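PDB 3DJE: fructosyl amine: oxygen oxidoreductase from Aspergillus fumigatus, which deglycates fructosyl amines as an FAD-containing oxidoreductase, probably by oxidising them with molecular oxygen. Local coordinates for residues A[77-80]-A[81-85]; A[163-166]-A[167-171]; A[365-368]-A[369-372]. One frame throughout, in Å; residues are numbered along the deposited sequence.

How the contacts relate
All three contacts are local, each spanning one continuous run of residues, so none closes a long loop, nests in another or crosses it. Along the chain, contact 1 comes first, in the last turns of helix 64-83, then contact 2 in the middle of helix 160-173. Contact 3 follows between strand 356-360 and helix 373-382, where it reaches FAD and the bound FSA. In space the three meet. W81 CH2 lies 3.9 Å from A163 CB, and the same methyl is 3.7 Å from L370 CD2; W81 NE1 lies 2.8 Å from K368 O, a probable hydrogen bond. Residues 365-368 contact the flavin, while 365-372 as a whole packs against both helices.

Contact 1. Residues A[77-80]-A[81-85]; sequences AFNG and WKNDP
K82 runs its aliphatic chain back past the preceding turn to the edge of the F78 ring. Its CD reaches the rim of the phenyl near the ring plane, 4.1 Å from F78 CD2, and the same methylene lies 3.5 Å from F78 O. A first torsion of -76° puts K82 CG beside its backbone N, which turns the chain back toward this carbonyl. F78 O therefore has aliphatic carbon beside it while accepting the helical bond from K82 N at 2.9 Å.

W81 leaves the same helix on another side. Its indole is set obliquely beside the carbonyl of A77, with CD1 3.2 Å from A77 O, and that oxygen also takes the bond from W81 N (3.1 Å, N-H...O 161°). The indole N-H is used elsewhere, hydrogen-bonded to K368 O.

The carbonyls of N79 and G80 carry the pattern to the helix end. N79 O receives N83 N at 2.7 Å, with K82 N as a weak second donor, and G80 O receives D84 N at 3.0 Å. D84 is the first residue to depart from helical backbone angles, so this i to i+4 bond closes the last turn.

The contact forms the C-terminal end of helix 64-83. F78 and W81 face I55 of strand 53-55, and A77 and W81 pack on residues 367-372. D84 OD1 bonds to L86 N, and OD2 makes a salt bridge to R27 at the end of helix 16-27.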
loop_
_atom_site.group_PDB
_atom_site.type_symbol
_atom_site.label_atom_id
_atom_site.label_comp_id
_atom_site.label_asym_id
_atom_site.label_seq_id
_atom_site.Cartn_x
_atom_site.Cartn_y
_atom_site.Cartn_z
ATOM N N ALA A 77 -9.113 -10.497 4.889
ATOM C CA ALA A 77 -8.023 -10.451 3.917
ATOM C C ALA A 77 -7.222 -11.740 3.959
ATOM O O ALA A 77 -6.923 -12.310 2.918
ATOM C CB ALA A 77 -7.109 -9.238 4.176
ATOM N N PHE A 78 -6.886 -12.199 5.170
ATOM C CA PHE A 78 -6.113 -13.431 5.318
ATOM C C PHE A 78 -6.857 -14.640 4.794
ATOM O O PHE A 78 -6.249 -15.529 4.179
ATOM C CB PHE A 78 -5.700 -13.665 6.767
ATOM C CG PHE A 78 -4.282 -13.286 7.058
ATOM C CD1 PHE A 78 -3.989 -12.052 7.631
ATOM C CD2 PHE A 78 -3.236 -14.168 6.766
ATOM C CE1 PHE A 78 -2.673 -11.694 7.924
ATOM C CE2 PHE A 78 -1.904 -13.832 7.060
ATOM C CZ PHE A 78 -1.623 -12.590 7.632
ATOM N N ASN A 79 -8.162 -14.686 5.051
ATOM C CA ASN A 79 -9.007 -15.719 4.478
ATOM C C ASN A 79 -8.788 -15.787 2.971
ATOM O O ASN A 79 -8.596 -16.869 2.426
ATOM C CB ASN A 79 -10.480 -15.461 4.781
ATOM C CG ASN A 79 -10.855 -15.785 6.223
ATOM O OD1 ASN A 79 -10.128 -16.482 6.933
ATOM N ND2 ASN A 79 -12.003 -15.272 6.658
ATOM N N GLY A 80 -8.780 -14.622 2.318
ATOM C CA GLY A 80 -8.591 -14.553 0.872
ATOM C C GLY A 80 -7.256 -15.142 0.455
ATOM O O GLY A 80 -7.198 -15.968 -0.448
ATOM N N TRP A 81 -6.174 -14.714 1.104
ATOM C CA TRP A 81 -4.846 -15.215 0.759
ATOM C C TRP A 81 -4.697 -16.721 1.006
ATOM O O TRP A 81 -3.960 -17.394 0.296
ATOM C CB TRP A 81 -3.759 -14.473 1.527
ATOM C CG TRP A 81 -3.630 -13.011 1.145
ATOM C CD1 TRP A 81 -3.928 -11.929 1.930
ATOM C CD2 TRP A 81 -3.176 -12.487 -0.111
ATOM N NE1 TRP A 81 -3.673 -10.755 1.244
ATOM C CE2 TRP A 81 -3.207 -11.069 -0.012
ATOM C CE3 TRP A 81 -2.737 -13.077 -1.307
ATOM C CZ2 TRP A 81 -2.826 -10.236 -1.081
ATOM C CZ3 TRP A 81 -2.375 -12.264 -2.363
ATOM C CH2 TRP A 81 -2.409 -10.852 -2.244
ATOM N N LYS A 82 -5.394 -17.224 2.017
ATOM C CA LYS A 82 -5.274 -18.643 2.407
ATOM C C LYS A 82 -6.235 -19.575 1.677
ATOM O O LYS A 82 -5.899 -20.743 1.434
ATOM C CB LYS A 82 -5.495 -18.790 3.914
ATOM C CG LYS A 82 -4.296 -18.347 4.737
ATOM C CD LYS A 82 -4.712 -17.992 6.151
ATOM C CE LYS A 82 -5.027 -19.224 6.979
ATOM N NZ LYS A 82 -5.290 -18.838 8.389
ATOM N N ASN A 83 -7.418 -19.063 1.328
ATOM C CA ASN A 83 -8.529 -19.912 0.892
ATOM C C ASN A 83 -9.124 -19.603 -0.478
ATOM O O ASN A 83 -9.852 -20.443 -1.029
ATOM C CB ASN A 83 -9.643 -19.907 1.945
ATOM C CG ASN A 83 -9.169 -20.440 3.292
ATOM O OD1 ASN A 83 -8.396 -21.392 3.355
ATOM N ND2 ASN A 83 -9.644 -19.833 4.374
ATOM N N ASP A 84 -8.844 -18.419 -1.030
ATOM C CA ASP A 84 -9.394 -18.059 -2.345
ATOM C C ASP A 84 -8.408 -18.546 -3.401
ATOM O O ASP A 84 -7.273 -18.073 -3.433
ATOM C CB ASP A 84 -9.571 -16.536 -2.440
ATOM C CG ASP A 84 -10.229 -16.081 -3.744
ATOM O OD1 ASP A 84 -10.219 -16.826 -4.751
ATOM O OD2 ASP A 84 -10.739 -14.937 -3.743
ATOM N N PRO A 85 -8.814 -19.497 -4.264
ATOM C CA PRO A 85 -7.892 -20.059 -5.268
ATOM C C PRO A 85 -7.241 -19.002 -6.161
ATOM O O PRO A 85 -6.144 -19.227 -6.688
ATOM C CB PRO A 85 -8.788 -20.980 -6.106
ATOM C CG PRO A 85 -9.949 -21.264 -5.253
ATOM C CD PRO A 85 -10.161 -20.094 -4.357
#

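Contact 2. Residues A[163-166]-A[167-171]; sequences ALVA and AAREA
A163 O, L164 O, V165 O and A166 O accept in turn from A167 N, A168 N, R169 N and E170 N, the i to i+4 pattern of a regular alpha-helix, with A163 O to A167 N at 2.9 Å (160°) and A166 O to E170 N at 3.0 Å. The one substantial side-chain meeting is between V165 and R169, one turn apart. V165 CG1, placed anti to its own backbone N (chi1 171°), approaches R169 CD at 3.7 Å, while R169 CG rests 3.2 Å from V165 O. The arginine thus contributes its methylenes here, and its chain bends at chi3 before the guanidinium. E170 brings CB to 3.4 Å from A166 O, then turns its carboxylate away to a salt bridge with R173.

The small alanine methyls let neighbours come close: A167 and A168 meet T19 of helix 16-27, A168 also touches F178 of strand 177-180, and A163 touches L370. Chemically, backbone bonds and aliphatic carbon join the two halves, whereas charge is confined to the R169 and E170 ends. R169 NH2 and R173 NH2 come close, and E170 OE1, bridged to R173, probably offsets part of that charge.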
loop_
_atom_site.group_PDB
_atom_site.type_symbol
_atom_site.label_atom_id
_atom_site.label_comp_id
_atom_site.label_asym_id
_atom_site.label_seq_id
_atom_site.Cartn_x
_atom_site.Cartn_y
_atom_site.Cartn_z
ATOM N N ALA A 163 -0.487 -10.736 -8.162
ATOM C CA ALA A 163 -1.838 -10.843 -7.575
ATOM C C ALA A 163 -2.783 -9.780 -8.163
ATOM O O ALA A 163 -3.963 -10.056 -8.475
ATOM C CB ALA A 163 -1.772 -10.699 -6.052
ATOM N N LEU A 164 -2.260 -8.566 -8.304
ATOM C CA LEU A 164 -3.024 -7.448 -8.891
ATOM C C LEU A 164 -3.457 -7.782 -10.323
ATOM O O LEU A 164 -4.625 -7.617 -10.690
ATOM C CB LEU A 164 -2.173 -6.168 -8.852
ATOM C CG LEU A 164 -2.778 -4.889 -9.437
ATOM C CD1 LEU A 164 -4.027 -4.484 -8.673
ATOM C CD2 LEU A 164 -1.705 -3.783 -9.357
ATOM N N VAL A 165 -2.508 -8.267 -11.121
ATOM C CA VAL A 165 -2.771 -8.673 -12.506
ATOM C C VAL A 165 -3.785 -9.827 -12.536
ATOM O O VAL A 165 -4.742 -9.778 -13.295
ATOM C CB VAL A 165 -1.459 -9.034 -13.243
ATOM C CG1 VAL A 165 -1.740 -9.666 -14.596
ATOM C CG2 VAL A 165 -0.601 -7.773 -13.444
ATOM N N ALA A 166 -3.608 -10.827 -11.674
ATOM C CA ALA A 166 -4.541 -11.964 -11.645
ATOM C C ALA A 166 -5.964 -11.481 -11.349
ATOM O O ALA A 166 -6.927 -11.938 -11.969
ATOM C CB ALA A 166 -4.094 -13.014 -10.620
ATOM N N ALA A 167 -6.098 -10.593 -10.365
ATOM C CA ALA A 167 -7.423 -10.088 -9.994
ATOM C C ALA A 167 -8.049 -9.271 -11.134
ATOM O O ALA A 167 -9.247 -9.415 -11.409
ATOM C CB ALA A 167 -7.341 -9.253 -8.727
ATOM N N ALA A 168 -7.259 -8.412 -11.791
ATOM C CA ALA A 168 -7.778 -7.617 -12.919
ATOM C C ALA A 168 -8.220 -8.517 -14.078
ATOM O O ALA A 168 -9.283 -8.305 -14.672
ATOM C CB ALA A 168 -6.756 -6.610 -13.385
ATOM N N ARG A 169 -7.407 -9.529 -14.374
ATOM C CA ARG A 169 -7.695 -10.411 -15.484
ATOM C C ARG A 169 -8.933 -11.245 -15.194
ATOM O O ARG A 169 -9.713 -11.520 -16.108
ATOM C CB ARG A 169 -6.493 -11.294 -15.772
ATOM C CG ARG A 169 -5.384 -10.477 -16.399
ATOM C CD ARG A 169 -4.209 -11.319 -16.782
ATOM N NE ARG A 169 -4.597 -12.239 -17.849
ATOM C CZ ARG A 169 -4.602 -13.559 -17.712
ATOM N NH1 ARG A 169 -4.183 -14.105 -16.576
ATOM N NH2 ARG A 169 -4.995 -14.330 -18.723
ATOM N N GLU A 170 -9.123 -11.621 -13.932
ATOM C CA GLU A 170 -10.345 -12.340 -13.539
ATOM C C GLU A 170 -11.574 -11.420 -13.642
ATOM O O GLU A 170 -12.610 -11.814 -14.162
ATOM C CB GLU A 170 -10.198 -12.919 -12.133
ATOM C CG GLU A 170 -11.443 -13.667 -11.655
ATOM C CD GLU A 170 -11.577 -15.103 -12.163
ATOM O OE1 GLU A 170 -11.008 -15.467 -13.216
ATOM O OE2 GLU A 170 -12.299 -15.875 -11.493
ATOM N N ALA A 171 -11.450 -10.180 -13.174
ATOM C CA ALA A 171 -12.557 -9.215 -13.309
ATOM C C ALA A 171 -12.933 -9.063 -14.782
ATOM O O ALA A 171 -14.120 -9.056 -15.148
ATOM C CB ALA A 171 -12.154 -7.868 -12.719
#

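Contact 3. Residues A[365-368]-A[369-372]; sequences RGFK and YLPS. With FAD (flavin-adenine dinucleotide), chain C; FSA (1-S-(carboxymethyl)-1-thio-beta-D-fructopyranose), chain D.
Residues 365-368 line the FAD pocket, and R365 and K368 the FSA pocket; Y369 and L370 pack behind them as the chain coils back on itself. Y369 N bonds to G366 O at 3.3 Å, and L370 N to F367 O at 2.9 Å; both donors stand above the carbonyl planes, and both bonds span i to i+3, as in a 3-10 turn. The preceding amides point at the cofactor: G366 N to FAD O3' (2.9 Å), F367 N to FAD N1, and K368 N to FAD O2 (2.8 Å).

In this Rossmann-type FAD-binding domain, whose sheet includes the parallel strands 9-12 and 356-360, the turn follows strand 356-360 and places the amides of F367 and K368 at the pyrimidine of the flavin and that of G366 at the ribityl chain. The F367 and K368 backbone N-H groups would be expected to favour negative charge at N1 and O2 of a reduced flavin.

K368 starts with its CG wedged between backbone N and carbonyl carbon (chi1 65°) and then bends twice, bringing NZ to FSA OAB at 2.6 Å and to FAD O2 at 2.9 Å. With R365 O and a water as further partners, four bonds grip NZ. The water donates to Y369 OH and accepts from R365 NH1 as well as from NZ, bridging three side chains.

Y369 flanks the lysine: K368 CG sits over its ring face in a CH-pi contact, 3.9 Å from the centroid and 28° off the normal, and the ring stands 82° from the R365 guanidinium. That guanidinium is held by E344, R343 O and N70. F367 CB lies against FAD N1 while the phenyl reaches away from the isoalloxazine, with L370 CB over one face and CZ 3.7 Å from L370 CD2.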
loop_
_atom_site.group_PDB
_atom_site.type_symbol
_atom_site.label_atom_id
_atom_site.label_comp_id
_atom_site.label_asym_id
_atom_site.label_seq_id
_atom_site.Cartn_x
_atom_site.Cartn_y
_atom_site.Cartn_z
ATOM N N ARG A 365 -0.930 1.025 4.182
ATOM C CA ARG A 365 -1.025 -0.330 4.724
ATOM C C ARG A 365 -2.137 -1.123 4.045
ATOM O O ARG A 365 -2.626 -2.091 4.600
ATOM C CB ARG A 365 -1.226 -0.275 6.241
ATOM C CG ARG A 365 -2.563 0.304 6.680
ATOM C CD ARG A 365 -2.558 0.568 8.176
ATOM N NE ARG A 365 -3.846 1.057 8.664
ATOM C CZ ARG A 365 -4.846 0.277 9.073
ATOM N NH1 ARG A 365 -4.715 -1.052 9.053
ATOM N NH2 ARG A 365 -5.982 0.821 9.508
ATOM N N GLY A 366 -2.508 -0.728 2.826
ATOM C CA GLY A 366 -3.688 -1.304 2.202
ATOM C C GLY A 366 -3.481 -2.481 1.264
ATOM O O GLY A 366 -4.473 -3.053 0.797
ATOM N N PHE A 367 -2.238 -2.856 0.943
ATOM C CA PHE A 367 -2.111 -3.884 -0.083
ATOM C C PHE A 367 -2.689 -5.217 0.358
ATOM O O PHE A 367 -3.347 -5.919 -0.429
ATOM C CB PHE A 367 -0.704 -4.126 -0.623
ATOM C CG PHE A 367 -0.720 -5.128 -1.753
ATOM C CD1 PHE A 367 -1.116 -4.727 -3.031
ATOM C CD2 PHE A 367 -0.510 -6.482 -1.507
ATOM C CE1 PHE A 367 -1.237 -5.669 -4.084
ATOM C CE2 PHE A 367 -0.617 -7.426 -2.549
ATOM C CZ PHE A 367 -0.995 -7.015 -3.829
ATOM N N LYS A 368 -2.418 -5.556 1.605
ATOM C CA LYS A 368 -2.789 -6.877 2.107
ATOM C C LYS A 368 -4.291 -7.140 2.003
ATOM O O LYS A 368 -4.701 -8.297 2.064
ATOM C CB LYS A 368 -2.286 -7.086 3.535
ATOM C CG LYS A 368 -2.911 -6.177 4.559
ATOM C CD LYS A 368 -2.223 -6.328 5.934
ATOM C CE LYS A 368 -0.858 -5.652 6.015
ATOM N NZ LYS A 368 -0.930 -4.154 5.882
ATOM N N TYR A 369 -5.098 -6.081 1.852
ATOM C CA TYR A 369 -6.563 -6.219 1.706
ATOM C C TYR A 369 -7.043 -6.446 0.272
ATOM O O TYR A 369 -8.260 -6.495 0.007
ATOM C CB TYR A 369 -7.275 -5.005 2.331
ATOM C CG TYR A 369 -6.841 -4.778 3.755
ATOM C CD1 TYR A 369 -7.507 -5.393 4.817
ATOM C CD2 TYR A 369 -5.739 -3.973 4.041
ATOM C CE1 TYR A 369 -7.094 -5.203 6.127
ATOM C CE2 TYR A 369 -5.325 -3.777 5.337
ATOM C CZ TYR A 369 -5.987 -4.388 6.371
ATOM O OH TYR A 369 -5.534 -4.174 7.656
ATOM N N LEU A 370 -6.108 -6.620 -0.657
ATOM C CA LEU A 370 -6.486 -6.880 -2.047
ATOM C C LEU A 370 -7.583 -7.953 -2.206
ATOM O O LEU A 370 -8.532 -7.755 -2.973
ATOM C CB LEU A 370 -5.259 -7.247 -2.890
ATOM C CG LEU A 370 -5.546 -7.639 -4.351
ATOM C CD1 LEU A 370 -6.196 -6.505 -5.149
ATOM C CD2 LEU A 370 -4.295 -8.147 -5.076
ATOM N N PRO A 371 -7.440 -9.101 -1.535
ATOM C CA PRO A 371 -8.466 -10.149 -1.741
ATOM C C PRO A 371 -9.884 -9.794 -1.279
ATOM O O PRO A 371 -10.833 -10.440 -1.740
ATOM C CB PRO A 371 -7.946 -11.304 -0.879
ATOM C CG PRO A 371 -6.465 -11.051 -0.754
ATOM C CD PRO A 371 -6.366 -9.562 -0.633
ATOM N N SER A 372 -10.018 -8.800 -0.396
ATOM C CA SER A 372 -11.241 -8.628 0.395
ATOM C C SER A 372 -11.845 -7.223 0.409
ATOM O O SER A 372 -13.051 -7.069 0.622
ATOM C CB SER A 372 -10.957 -9.025 1.844
ATOM O OG SER A 372 -9.830 -8.311 2.347
HETATM P PA FAD C . -2.988 2.385 -5.873
HETATM O O1A FAD C . -2.831 0.927 -5.909
HETATM O O2A FAD C . -1.760 3.238 -5.889
HETATM O O5B FAD C . -3.942 2.712 -7.091
HETATM C C5B FAD C . -4.261 4.047 -7.494
HETATM C C4B FAD C . -4.641 3.981 -8.979
HETATM O O4B FAD C . -5.166 5.294 -9.252
HETATM C C3B FAD C . -3.345 3.826 -9.808
HETATM O O3B FAD C . -3.380 2.631 -10.606
HETATM C C2B FAD C . -3.368 5.096 -10.672
HETATM O O2B FAD C . -2.900 4.852 -12.036
HETATM C C1B FAD C . -4.863 5.517 -10.595
HETATM N N9A FAD C . -4.971 6.927 -11.081
HETATM C C8A FAD C . -4.142 7.965 -10.844
HETATM N N7A FAD C . -4.584 9.041 -11.528
HETATM C C5A FAD C . -5.688 8.675 -12.195
HETATM C C6A FAD C . -6.559 9.337 -13.067
HETATM N N6A FAD C . -6.340 10.633 -13.393
HETATM N N1A FAD C . -7.604 8.659 -13.580
HETATM C C2A FAD C . -7.821 7.374 -13.272
HETATM N N3A FAD C . -7.006 6.710 -12.445
HETATM C C4A FAD C . -5.940 7.344 -11.902
HETATM N N1 FAD C . 0.722 -2.429 2.101
HETATM C C2 FAD C . 0.675 -3.690 2.692
HETATM O O2 FAD C . -0.395 -4.214 3.009
HETATM N N3 FAD C . 1.871 -4.365 2.935
HETATM C C4 FAD C . 3.106 -3.810 2.615
HETATM O O4 FAD C . 4.146 -4.441 2.841
HETATM C C4X FAD C . 3.139 -2.532 2.037
HETATM N N5 FAD C . 4.359 -1.939 1.719
HETATM C C5X FAD C . 4.373 -0.754 0.988
HETATM C C6 FAD C . 5.589 -0.288 0.498
HETATM C C7 FAD C . 5.635 0.866 -0.275
HETATM C C7M FAD C . 7.009 1.344 -0.767
HETATM C C8 FAD C . 4.461 1.548 -0.586
HETATM C C8M FAD C . 4.508 2.788 -1.510
HETATM C C9 FAD C . 3.236 1.065 -0.104
HETATM C C9A FAD C . 3.184 -0.098 0.676
HETATM N N10 FAD C . 1.970 -0.600 1.186
HETATM C C10 FAD C . 1.945 -1.859 1.786
HETATM C "C1'" FAD C . 0.731 0.180 1.073
HETATM C "C2'" FAD C . -0.063 -0.277 -0.152
HETATM O "O2'" FAD C . 0.832 -0.483 -1.267
HETATM C "C3'" FAD C . -1.108 0.780 -0.495
HETATM O "O3'" FAD C . -1.804 1.165 0.710
HETATM C "C4'" FAD C . -2.154 0.260 -1.488
HETATM O "O4'" FAD C . -1.550 -0.437 -2.576
HETATM C "C5'" FAD C . -2.950 1.451 -2.035
HETATM O "O5'" FAD C . -3.974 0.978 -2.925
HETATM P P FAD C . -4.907 2.024 -3.703
HETATM O O1P FAD C . -5.510 2.966 -2.713
HETATM O O2P FAD C . -5.768 1.211 -4.586
HETATM O O3P FAD C . -3.898 2.863 -4.632
HETATM O OAB FSA D . 1.394 -3.167 6.345
HETATM C CAL FSA D . 2.501 -3.724 6.510
HETATM O OAA FSA D . 2.622 -4.785 7.174
HETATM C CAH FSA D . 3.766 -3.124 5.930
HETATM S SAK FSA D . 3.486 -1.553 5.177
HETATM C C1 FSA D . 5.184 -1.257 4.765
HETATM C C2 FSA D . 5.446 0.241 4.556
HETATM O O2 FSA D . 6.650 0.420 3.792
HETATM C C3 FSA D . 5.590 0.970 5.897
HETATM O O3 FSA D . 6.762 0.510 6.586
HETATM C C4 FSA D . 5.604 2.492 5.726
HETATM O O4 FSA D . 5.546 3.122 7.017
HETATM C C5 FSA D . 4.415 2.984 4.894
HETATM O O5 FSA D . 3.189 2.847 5.618
HETATM C C6 FSA D . 4.356 2.207 3.587
HETATM O O6 FSA D . 4.303 0.797 3.868
HETATM O O HOH W 1 -2.845 -3.160 7.912
#